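Local coordinates for GTPase-activating protein skywalker (Drosophila melanogaster, PDB 5HJQ) that stimulates GTP hydrolysis by Rab35 and binds phosphoinositides through its TBC domain, thereby regulating the recycling and turnover of synaptic vesicle proteins, at residues A[160-168]-A[276-287]. Numbering follows the deposited sequence.
Sequences DATHCLPYH and WWILAGLPFQHL
Y167 reaches from the loop 160-168 to the break between helices 274-279 and 284-297; the near part of its side chain lies by F284, the far part by L279 O and L287 CD1. CB and CG rest against the F284 ring, with CG 4.1 Å from F284 CD1, and Y167 CD1 stays 4.2 Å from that atom. Further out, CE1 and CZ each approach both L279 O and the methyl CD1 of L287, CE1 coming within 3.6 Å of the methyl. At the tip OH donates to L279 O over 2.6 Å, in the carbonyl plane on a lone pair. Chi1 of -56° sets CG anti to the carbonyl carbon, and the ring meets this oxygen at its edge, near the ring plane. Tyrosine suits the place: its ring packs on apolar neighbours while its hydroxyl serves the carbonyl. In the all-helical TBC domain, the contact joins the loop before helix 171-187 to this helix-loop-helix junction, away from the inositol phosphate pocket. The short A280 side chain lets L165 CD1 come within 3.7 Å of its CB; the same methyl lies 3.2 Å from L279 O. Flat aromatics, H163 and W276 stack face to face, imidazole on five-membered ring, planes 7° apart; the wide indole also takes H163 CB in a CH-pi contact over its six-membered ring. D160 OD2 accepts a weak hydrogen bond from H163 ND1, which probably helps orient the imidazole; OD1 closes an Asx turn with T162 N. F284 offers its ring face to the H168 edge.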
loop_
_atom_site.group_PDB
_atom_site.type_symbol
_atom_site.label_atom_id
_atom_site.label_comp_id
_atom_site.label_asym_id
_atom_site.label_seq_id
_atom_site.Cartn_x
_atom_site.Cartn_y
_atom_site.Cartn_z
ATOM N N ASP A 160 13.214 -2.803 -3.353
ATOM C CA ASP A 160 13.747 -3.363 -2.121
ATOM C C ASP A 160 13.839 -4.866 -2.321
ATOM O O ASP A 160 12.825 -5.563 -2.297
ATOM C CB ASP A 160 12.854 -3.012 -0.926
ATOM C CG ASP A 160 13.463 -3.400 0.411
ATOM O OD1 ASP A 160 14.269 -4.351 0.468
ATOM O OD2 ASP A 160 13.116 -2.750 1.420
ATOM N N ALA A 161 15.058 -5.357 -2.526
ATOM C CA ALA A 161 15.292 -6.775 -2.785
ATOM C C ALA A 161 14.682 -7.648 -1.694
ATOM O O ALA A 161 14.243 -8.770 -1.953
ATOM C CB ALA A 161 16.782 -7.047 -2.909
ATOM N N THR A 162 14.646 -7.117 -0.478
ATOM C CA THR A 162 14.075 -7.825 0.659
ATOM C C THR A 162 12.545 -7.825 0.598
ATOM O O THR A 162 11.892 -8.690 1.186
ATOM C CB THR A 162 14.536 -7.199 1.989
ATOM O OG1 THR A 162 15.956 -7.006 1.959
ATOM C CG2 THR A 162 14.180 -8.098 3.166
ATOM N N HIS A 163 11.974 -6.864 -0.123
ATOM C CA HIS A 163 10.521 -6.718 -0.158
ATOM C C HIS A 163 9.922 -6.740 -1.565
ATOM O O HIS A 163 9.186 -5.832 -1.956
ATOM C CB HIS A 163 10.113 -5.427 0.550
ATOM C CG HIS A 163 10.451 -5.412 2.008
ATOM N ND1 HIS A 163 11.646 -4.922 2.489
ATOM C CD2 HIS A 163 9.758 -5.840 3.089
ATOM C CE1 HIS A 163 11.670 -5.040 3.804
ATOM N NE2 HIS A 163 10.538 -5.595 4.193
ATOM N N CYS A 164 10.237 -7.779 -2.326
ATOM C CA CYS A 164 9.522 -8.034 -3.568
ATOM C C CYS A 164 8.391 -9.004 -3.264
ATOM O O CYS A 164 8.366 -10.129 -3.762
ATOM C CB CYS A 164 10.457 -8.584 -4.644
ATOM S SG CYS A 164 11.731 -7.400 -5.143
ATOM N N LEU A 165 7.468 -8.548 -2.422
ATOM C CA LEU A 165 6.391 -9.376 -1.894
ATOM C C LEU A 165 5.482 -9.904 -2.997
ATOM O O LEU A 165 4.835 -9.129 -3.701
ATOM C CB LEU A 165 5.576 -8.578 -0.877
ATOM C CG LEU A 165 6.400 -7.992 0.271
ATOM C CD1 LEU A 165 5.598 -6.965 1.055
ATOM C CD2 LEU A 165 6.894 -9.100 1.189
ATOM N N PRO A 166 5.435 -11.237 -3.147
ATOM C CA PRO A 166 4.690 -11.915 -4.212
ATOM C C PRO A 166 3.250 -12.260 -3.837
ATOM O O PRO A 166 2.420 -12.436 -4.733
ATOM C CB PRO A 166 5.505 -13.188 -4.428
ATOM C CG PRO A 166 6.017 -13.509 -3.056
ATOM C CD PRO A 166 6.230 -12.185 -2.347
ATOM N N TYR A 167 2.973 -12.350 -2.539
ATOM C CA TYR A 167 1.668 -12.776 -2.036
ATOM C C TYR A 167 1.248 -14.113 -2.652
ATOM O O TYR A 167 1.959 -15.105 -2.518
ATOM C CB TYR A 167 0.614 -11.696 -2.297
ATOM C CG TYR A 167 0.993 -10.348 -1.721
ATOM C CD1 TYR A 167 1.019 -10.143 -0.347
ATOM C CD2 TYR A 167 1.330 -9.284 -2.549
ATOM C CE1 TYR A 167 1.371 -8.915 0.189
ATOM C CE2 TYR A 167 1.683 -8.051 -2.023
ATOM C CZ TYR A 167 1.700 -7.876 -0.653
ATOM O OH TYR A 167 2.045 -6.656 -0.121
ATOM N N HIS A 168 0.112 -14.137 -3.342
ATOM C CA HIS A 168 -0.422 -15.392 -3.867
ATOM C C HIS A 168 -0.076 -15.628 -5.336
ATOM O O HIS A 168 -0.596 -16.554 -5.956
ATOM C CB HIS A 168 -1.942 -15.434 -3.685
ATOM C CG HIS A 168 -2.380 -15.383 -2.255
ATOM N ND1 HIS A 168 -3.437 -14.607 -1.828
ATOM C CD2 HIS A 168 -1.904 -16.009 -1.153
ATOM C CE1 HIS A 168 -3.593 -14.759 -0.524
ATOM N NE2 HIS A 168 -2.676 -15.605 -0.090
ATOM N N TRP A 276 5.627 -1.378 5.902
ATOM C CA TRP A 276 5.752 -2.831 5.897
ATOM C C TRP A 276 4.820 -3.501 6.899
ATOM O O TRP A 276 4.574 -4.703 6.806
ATOM C CB TRP A 276 7.200 -3.252 6.159
ATOM C CG TRP A 276 8.155 -2.709 5.141
ATOM C CD1 TRP A 276 9.312 -2.033 5.384
ATOM C CD2 TRP A 276 8.019 -2.772 3.715
ATOM N NE1 TRP A 276 9.913 -1.681 4.200
ATOM C CE2 TRP A 276 9.136 -2.121 3.160
ATOM C CE3 TRP A 276 7.065 -3.321 2.853
ATOM C CZ2 TRP A 276 9.325 -2.004 1.787
ATOM C CZ3 TRP A 276 7.251 -3.201 1.494
ATOM C CH2 TRP A 276 8.370 -2.547 0.973
ATOM N N TRP A 277 4.307 -2.731 7.853
ATOM C CA TRP A 277 3.254 -3.233 8.726
ATOM C C TRP A 277 2.044 -3.571 7.870
ATOM O O TRP A 277 1.395 -4.601 8.054
ATOM C CB TRP A 277 2.866 -2.206 9.788
ATOM C CG TRP A 277 4.005 -1.675 10.593
ATOM C CD1 TRP A 277 5.181 -2.306 10.877
ATOM C CD2 TRP A 277 4.073 -0.393 11.226
ATOM N NE1 TRP A 277 5.977 -1.496 11.651
ATOM C CE2 TRP A 277 5.321 -0.312 11.874
ATOM C CE3 TRP A 277 3.201 0.698 11.300
ATOM C CZ2 TRP A 277 5.718 0.814 12.590
ATOM C CZ3 TRP A 277 3.597 1.816 12.011
ATOM C CH2 TRP A 277 4.843 1.865 12.648
ATOM N N ILE A 278 1.755 -2.680 6.928
ATOM C CA ILE A 278 0.616 -2.827 6.038
ATOM C C ILE A 278 0.906 -3.838 4.933
ATOM O O ILE A 278 0.227 -4.855 4.828
ATOM C CB ILE A 278 0.224 -1.474 5.407
ATOM C CG1 ILE A 278 -0.211 -0.488 6.494
ATOM C CG2 ILE A 278 -0.879 -1.661 4.373
ATOM C CD1 ILE A 278 -0.395 0.930 6.004
ATOM N N LEU A 279 1.929 -3.562 4.129
ATOM C CA LEU A 279 2.219 -4.362 2.939
ATOM C C LEU A 279 2.795 -5.746 3.227
ATOM O O LEU A 279 2.663 -6.653 2.408
ATOM C CB LEU A 279 3.181 -3.605 2.019
ATOM C CG LEU A 279 2.645 -2.328 1.368
ATOM C CD1 LEU A 279 3.716 -1.662 0.514
ATOM C CD2 LEU A 279 1.397 -2.629 0.537
ATOM N N ALA A 280 3.435 -5.912 4.380
ATOM C CA ALA A 280 4.092 -7.178 4.694
ATOM C C ALA A 280 3.615 -7.786 6.010
ATOM O O ALA A 280 4.199 -8.749 6.506
ATOM C CB ALA A 280 5.604 -6.987 4.726
ATOM N N GLY A 281 2.552 -7.225 6.574
ATOM C CA GLY A 281 2.017 -7.719 7.827
ATOM C C GLY A 281 0.558 -8.116 7.724
ATOM O O GLY A 281 0.213 -9.281 7.908
ATOM N N LEU A 282 -0.296 -7.136 7.435
ATOM C CA LEU A 282 -1.733 -7.364 7.328
ATOM C C LEU A 282 -2.037 -8.486 6.350
ATOM O O LEU A 282 -1.370 -8.612 5.326
ATOM C CB LEU A 282 -2.454 -6.087 6.889
ATOM C CG LEU A 282 -2.385 -4.892 7.837
ATOM C CD1 LEU A 282 -3.270 -3.766 7.339
ATOM C CD2 LEU A 282 -2.785 -5.314 9.240
ATOM N N PRO A 283 -3.043 -9.311 6.668
ATOM C CA PRO A 283 -3.439 -10.390 5.762
ATOM C C PRO A 283 -3.923 -9.832 4.424
ATOM O O PRO A 283 -4.385 -8.689 4.379
ATOM C CB PRO A 283 -4.568 -11.092 6.523
ATOM C CG PRO A 283 -4.398 -10.686 7.952
ATOM C CD PRO A 283 -3.854 -9.298 7.897
ATOM N N PHE A 284 -3.804 -10.624 3.362
ATOM C CA PHE A 284 -4.135 -10.188 2.004
ATOM C C PHE A 284 -5.545 -9.606 1.899
ATOM O O PHE A 284 -5.758 -8.571 1.273
ATOM C CB PHE A 284 -3.967 -11.365 1.037
ATOM C CG PHE A 284 -4.096 -10.991 -0.408
ATOM C CD1 PHE A 284 -3.078 -10.314 -1.057
ATOM C CD2 PHE A 284 -5.239 -11.314 -1.115
ATOM C CE1 PHE A 284 -3.198 -9.968 -2.388
ATOM C CE2 PHE A 284 -5.368 -10.969 -2.446
ATOM C CZ PHE A 284 -4.344 -10.293 -3.083
ATOM N N GLN A 285 -6.487 -10.291 2.527
ATOM C CA GLN A 285 -7.861 -9.842 2.702
ATOM C C GLN A 285 -7.987 -8.378 3.136
ATOM O O GLN A 285 -8.835 -7.649 2.629
ATOM C CB GLN A 285 -8.505 -10.757 3.736
ATOM C CG GLN A 285 -7.457 -11.192 4.737
ATOM C CD GLN A 285 -7.899 -12.279 5.671
ATOM O OE1 GLN A 285 -8.733 -12.062 6.547
ATOM N NE2 GLN A 285 -7.303 -13.457 5.519
ATOM N N HIS A 286 -7.161 -7.961 4.095
ATOM C CA HIS A 286 -7.203 -6.586 4.599
ATOM C C HIS A 286 -6.585 -5.619 3.600
ATOM O O HIS A 286 -7.113 -4.531 3.369
ATOM C CB HIS A 286 -6.478 -6.462 5.945
ATOM C CG HIS A 286 -7.085 -7.276 7.044
ATOM N ND1 HIS A 286 -7.112 -8.653 7.016
ATOM C CD2 HIS A 286 -7.672 -6.911 8.207
ATOM C CE1 HIS A 286 -7.696 -9.102 8.111
ATOM N NE2 HIS A 286 -8.044 -8.065 8.854
ATOM N N LEU A 287 -5.463 -6.029 3.017
ATOM C CA LEU A 287 -4.768 -5.244 1.998
ATOM C C LEU A 287 -5.671 -4.855 0.836
ATOM O O LEU A 287 -5.624 -3.721 0.356
ATOM C CB LEU A 287 -3.572 -6.022 1.447
ATOM C CG LEU A 287 -2.236 -5.974 2.176
ATOM C CD1 LEU A 287 -1.216 -6.809 1.424
ATOM C CD2 LEU A 287 -1.774 -4.538 2.304
#